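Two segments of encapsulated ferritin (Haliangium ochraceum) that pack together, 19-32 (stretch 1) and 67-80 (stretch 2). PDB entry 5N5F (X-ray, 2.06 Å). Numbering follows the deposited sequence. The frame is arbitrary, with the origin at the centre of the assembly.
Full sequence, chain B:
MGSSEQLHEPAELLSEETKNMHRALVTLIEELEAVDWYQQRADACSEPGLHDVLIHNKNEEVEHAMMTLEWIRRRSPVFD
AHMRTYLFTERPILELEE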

# COMPACT_ATOMS: atom_id res chain seq x y z
N LYS B 19 16.68 17.70 -4.94
CA LYS B 19 16.11 17.26 -3.67
C LYS B 19 15.19 18.32 -3.08
O LYS B 19 14.14 17.99 -2.52
CB LYS B 19 17.23 16.90 -2.69
CG LYS B 19 18.10 15.74 -3.16
CD LYS B 19 18.77 15.04 -1.99
CE LYS B 19 19.93 15.84 -1.43
NZ LYS B 19 21.20 15.55 -2.14
N ASN B 20 15.56 19.60 -3.19
CA ASN B 20 14.66 20.66 -2.73
C ASN B 20 13.42 20.75 -3.61
O ASN B 20 12.34 21.06 -3.10
CB ASN B 20 15.40 22.00 -2.71
CG ASN B 20 16.42 22.07 -1.58
OD1 ASN B 20 16.17 21.61 -0.47
ND2 ASN B 20 17.58 22.66 -1.87
N MET B 21 13.56 20.50 -4.91
CA MET B 21 12.39 20.44 -5.78
C MET B 21 11.50 19.27 -5.41
O MET B 21 10.27 19.36 -5.48
CB MET B 21 12.83 20.34 -7.23
CG MET B 21 11.73 20.60 -8.24
SD MET B 21 11.01 22.25 -8.14
CE MET B 21 12.47 23.29 -8.11
N HIS B 22 12.10 18.14 -5.02
CA HIS B 22 11.32 17.00 -4.55
C HIS B 22 10.49 17.38 -3.33
O HIS B 22 9.28 17.14 -3.29
CB HIS B 22 12.26 15.83 -4.24
CG HIS B 22 11.64 14.77 -3.38
ND1 HIS B 22 10.64 13.94 -3.82
CD2 HIS B 22 11.89 14.40 -2.10
CE1 HIS B 22 10.29 13.11 -2.86
NE2 HIS B 22 11.04 13.37 -1.80
N ARG B 23 11.12 18.00 -2.33
CA ARG B 23 10.39 18.41 -1.13
C ARG B 23 9.23 19.33 -1.48
O ARG B 23 8.14 19.21 -0.92
CB ARG B 23 11.34 19.09 -0.15
CG ARG B 23 12.44 18.17 0.37
CD ARG B 23 13.34 18.86 1.39
NE ARG B 23 14.35 17.94 1.90
CZ ARG B 23 15.60 17.82 1.45
NH1 ARG B 23 16.03 18.58 0.45
NH2 ARG B 23 16.42 16.94 2.00
N ALA B 24 9.44 20.25 -2.42
CA ALA B 24 8.37 21.17 -2.79
C ALA B 24 7.27 20.46 -3.57
O ALA B 24 6.08 20.70 -3.34
CB ALA B 24 8.93 22.34 -3.59
N LEU B 25 7.65 19.58 -4.51
CA LEU B 25 6.65 18.89 -5.31
C LEU B 25 5.78 17.96 -4.46
O LEU B 25 4.57 17.87 -4.68
CB LEU B 25 7.33 18.11 -6.45
CG LEU B 25 7.83 18.97 -7.62
CD1 LEU B 25 8.71 18.16 -8.57
CD2 LEU B 25 6.65 19.57 -8.37
N VAL B 26 6.37 17.27 -3.49
CA VAL B 26 5.55 16.41 -2.64
C VAL B 26 4.61 17.25 -1.79
O VAL B 26 3.47 16.84 -1.52
CB VAL B 26 6.41 15.46 -1.79
CG1 VAL B 26 7.26 14.57 -2.68
CG2 VAL B 26 7.29 16.24 -0.81
N THR B 27 5.06 18.43 -1.36
CA THR B 27 4.20 19.31 -0.57
C THR B 27 3.04 19.82 -1.40
O THR B 27 1.88 19.79 -0.96
CB THR B 27 5.02 20.47 0.01
OG1 THR B 27 6.09 19.96 0.81
CG2 THR B 27 4.14 21.37 0.87
N LEU B 28 3.33 20.31 -2.61
CA LEU B 28 2.26 20.72 -3.51
C LEU B 28 1.28 19.57 -3.76
O LEU B 28 0.06 19.77 -3.72
CB LEU B 28 2.85 21.22 -4.84
CG LEU B 28 1.87 21.56 -5.96
CD1 LEU B 28 0.79 22.52 -5.48
CD2 LEU B 28 2.61 22.15 -7.15
N ILE B 29 1.81 18.37 -3.99
CA ILE B 29 0.95 17.20 -4.20
C ILE B 29 0.06 16.97 -2.98
O ILE B 29 -1.15 16.78 -3.11
CB ILE B 29 1.81 15.97 -4.52
CG1 ILE B 29 2.33 16.06 -5.97
CG2 ILE B 29 1.02 14.68 -4.32
CD1 ILE B 29 3.44 15.09 -6.29
N GLU B 30 0.65 16.99 -1.79
CA GLU B 30 -0.13 16.74 -0.58
C GLU B 30 -1.21 17.79 -0.40
O GLU B 30 -2.33 17.48 0.04
CB GLU B 30 0.79 16.69 0.64
CG GLU B 30 1.72 15.49 0.66
CD GLU B 30 2.81 15.63 1.69
OE1 GLU B 30 2.75 16.58 2.50
OE2 GLU B 30 3.74 14.79 1.70
N GLU B 31 -0.90 19.05 -0.72
CA GLU B 31 -1.90 20.10 -0.59
C GLU B 31 -3.01 19.94 -1.61
O GLU B 31 -4.19 20.13 -1.29
CB GLU B 31 -1.22 21.47 -0.71
CG GLU B 31 -0.37 21.82 0.51
CD GLU B 31 0.77 22.78 0.21
OE1 GLU B 31 1.06 23.01 -0.98
OE2 GLU B 31 1.38 23.28 1.17
N LEU B 32 -2.67 19.55 -2.84
CA LEU B 32 -3.70 19.31 -3.84
C LEU B 32 -4.58 18.12 -3.46
O LEU B 32 -5.78 18.11 -3.78
CB LEU B 32 -3.07 19.08 -5.21
CG LEU B 32 -2.36 20.30 -5.82
CD1 LEU B 32 -1.63 19.90 -7.08
CD2 LEU B 32 -3.36 21.41 -6.12
N MET B 67 1.24 29.03 -3.03
CA MET B 67 2.49 29.52 -2.45
C MET B 67 3.64 28.60 -2.83
O MET B 67 4.70 29.07 -3.28
CB MET B 67 2.37 29.60 -0.92
CG MET B 67 1.48 30.72 -0.42
SD MET B 67 1.05 30.57 1.33
CE MET B 67 2.67 30.65 2.08
N THR B 68 3.45 27.29 -2.66
CA THR B 68 4.49 26.34 -3.03
C THR B 68 4.79 26.39 -4.53
O THR B 68 5.95 26.32 -4.94
CB THR B 68 4.06 24.92 -2.63
OG1 THR B 68 3.73 24.89 -1.23
CG2 THR B 68 5.18 23.93 -2.91
N LEU B 69 3.75 26.51 -5.35
CA LEU B 69 3.95 26.52 -6.80
C LEU B 69 4.76 27.73 -7.22
O LEU B 69 5.63 27.63 -8.09
CB LEU B 69 2.60 26.49 -7.52
CG LEU B 69 2.62 26.51 -9.05
CD1 LEU B 69 3.46 25.37 -9.64
CD2 LEU B 69 1.20 26.46 -9.59
N GLU B 70 4.51 28.89 -6.60
CA GLU B 70 5.30 30.08 -6.91
C GLU B 70 6.76 29.88 -6.54
O GLU B 70 7.66 30.35 -7.25
CB GLU B 70 4.72 31.30 -6.19
CG GLU B 70 5.55 32.58 -6.35
CD GLU B 70 5.66 33.05 -7.79
OE1 GLU B 70 5.02 32.44 -8.68
OE2 GLU B 70 6.40 34.03 -8.04
N TRP B 71 7.03 29.19 -5.43
CA TRP B 71 8.42 28.87 -5.10
C TRP B 71 9.05 28.00 -6.18
O TRP B 71 10.18 28.25 -6.61
CB TRP B 71 8.50 28.18 -3.74
CG TRP B 71 9.90 27.95 -3.29
CD1 TRP B 71 10.63 28.74 -2.45
CD2 TRP B 71 10.76 26.86 -3.66
NE1 TRP B 71 11.88 28.21 -2.27
CE2 TRP B 71 11.99 27.06 -3.01
CE3 TRP B 71 10.61 25.74 -4.48
CZ2 TRP B 71 13.06 26.18 -3.14
CZ3 TRP B 71 11.67 24.87 -4.62
CH2 TRP B 71 12.88 25.09 -3.95
N ILE B 72 8.32 26.99 -6.64
CA ILE B 72 8.80 26.14 -7.73
C ILE B 72 9.07 26.98 -8.98
O ILE B 72 10.09 26.82 -9.65
CB ILE B 72 7.80 25.01 -8.01
CG1 ILE B 72 7.74 24.06 -6.81
CG2 ILE B 72 8.17 24.25 -9.28
CD1 ILE B 72 6.65 23.03 -6.91
N ARG B 73 8.15 27.89 -9.31
CA ARG B 73 8.28 28.65 -10.55
C ARG B 73 9.53 29.51 -10.55
O ARG B 73 10.17 29.69 -11.59
CB ARG B 73 7.05 29.53 -10.77
CG ARG B 73 7.04 30.23 -12.13
CD ARG B 73 6.11 31.43 -12.14
NE ARG B 73 6.61 32.51 -11.30
CZ ARG B 73 7.48 33.44 -11.69
NH1 ARG B 73 7.96 33.44 -12.93
NH2 ARG B 73 7.87 34.38 -10.84
N ARG B 74 9.89 30.07 -9.39
CA ARG B 74 11.04 30.95 -9.32
C ARG B 74 12.37 30.22 -9.48
O ARG B 74 13.39 30.88 -9.72
CB ARG B 74 11.03 31.70 -7.98
CG ARG B 74 9.86 32.67 -7.86
CD ARG B 74 9.81 33.31 -6.48
NE ARG B 74 8.66 34.20 -6.35
CZ ARG B 74 8.47 35.05 -5.34
NH1 ARG B 74 9.37 35.15 -4.37
NH2 ARG B 74 7.39 35.82 -5.32
N ARG B 75 12.38 28.89 -9.39
CA ARG B 75 13.62 28.12 -9.49
C ARG B 75 13.57 27.08 -10.60
O ARG B 75 14.52 26.30 -10.75
CB ARG B 75 13.93 27.45 -8.15
CG ARG B 75 14.33 28.43 -7.07
CD ARG B 75 14.31 27.78 -5.71
NE ARG B 75 14.70 28.72 -4.66
CZ ARG B 75 13.91 29.68 -4.18
NH1 ARG B 75 12.68 29.83 -4.65
NH2 ARG B 75 14.36 30.48 -3.23
N SER B 76 12.50 27.04 -11.39
CA SER B 76 12.35 26.05 -12.45
C SER B 76 12.00 26.75 -13.76
O SER B 76 10.85 27.16 -13.96
CB SER B 76 11.28 25.02 -12.12
OG SER B 76 11.04 24.20 -13.25
N PRO B 77 12.97 26.90 -14.67
CA PRO B 77 12.66 27.54 -15.96
C PRO B 77 11.54 26.86 -16.72
O PRO B 77 10.78 27.55 -17.43
CB PRO B 77 13.99 27.46 -16.72
CG PRO B 77 15.03 27.36 -15.66
CD PRO B 77 14.40 26.61 -14.53
N VAL B 78 11.40 25.54 -16.62
CA VAL B 78 10.35 24.86 -17.38
C VAL B 78 8.97 25.16 -16.80
O VAL B 78 8.01 25.37 -17.54
CB VAL B 78 10.63 23.35 -17.46
CG1 VAL B 78 10.58 22.70 -16.08
CG2 VAL B 78 9.65 22.68 -18.40
N PHE B 79 8.86 25.20 -15.47
CA PHE B 79 7.59 25.61 -14.86
C PHE B 79 7.25 27.05 -15.23
O PHE B 79 6.10 27.37 -15.52
CB PHE B 79 7.64 25.44 -13.34
CG PHE B 79 7.09 24.13 -12.85
CD1 PHE B 79 7.89 23.00 -12.79
CD2 PHE B 79 5.77 24.03 -12.43
CE1 PHE B 79 7.39 21.79 -12.34
CE2 PHE B 79 5.26 22.82 -11.97
CZ PHE B 79 6.07 21.70 -11.92
N ASP B 80 8.25 27.93 -15.21
CA ASP B 80 8.01 29.32 -15.58
C ASP B 80 7.49 29.43 -17.00
O ASP B 80 6.47 30.08 -17.26
CB ASP B 80 9.30 30.13 -15.41
CG ASP B 80 9.11 31.61 -15.65
OD1 ASP B 80 8.11 32.18 -15.15
OD2 ASP B 80 9.96 32.20 -16.35

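Helix 19-32 of encapsulated ferritin and the helix that carries Thr-68 and Ile-72 pack in a nearly antiparallel manner, their axes 9.4 Å apart at closest approach and their N-to-C directions 151° apart; the contact buries 501 Å², both sides summed. The closest CA pair is Leu-28 CA and Thr-68 CA, 6.1 Å apart.

Two side chains of the second helix act as knobs. Thr-68 and Ile-72, one helical turn apart and both directed toward the first helix, fill successive pockets on it. Thr-68 sits among Ala-24, Thr-27, Leu-28 and Glu-31, and its methyl CG2 reaches the backbone, 3.4 Å from Ala-24 O. Ile-72 sits among Met-21, Ala-24, Leu-25 and Leu-28. Ala-24 and Leu-28 border both pockets.

Apolar contacts make up most of the interface. Ile-72 CG1 lies 3.8 Å from Ala-24 CB, Ile-72 CG2 3.7 Å from Met-21 SD, and Ile-72 CD1 3.8 Å from Leu-25 CD2. The CA-to-CB bond of Met-21 points sideways, but the chain bends back and brings CE 3.9 Å from Trp-71 CZ3. Ala-24 CB also lies 3.9 Å from Trp-71 CZ3. From the following helix, Phe-79 CZ extends the apolar surface, 4.2 Å from Leu-25 CD2.

Polar contact between the stretches is sparse. Thr-68 OG1 lies 3.3 Å from Glu-31 OE1, within hydrogen-bonding reach, but its proton has another possible acceptor and the geometry leaves the choice open.

Other polar bonds stay within each stretch. Thr-27 OG1 donates to Arg-23 O (2.8 Å), tying its hydroxyl to its own helix. Salt bridges join Glu-70 OE1 to Arg-73 NE (3.1 Å), Glu-70 OE2 to Arg-74 NE (2.8 Å) and Asp-80 OD1 to Arg-73 NH1 (2.6 Å). Arg-73 thus links the two helices of stretch 2, while Ser-76 OG caps the second by accepting from Phe-79 N (3.3 Å).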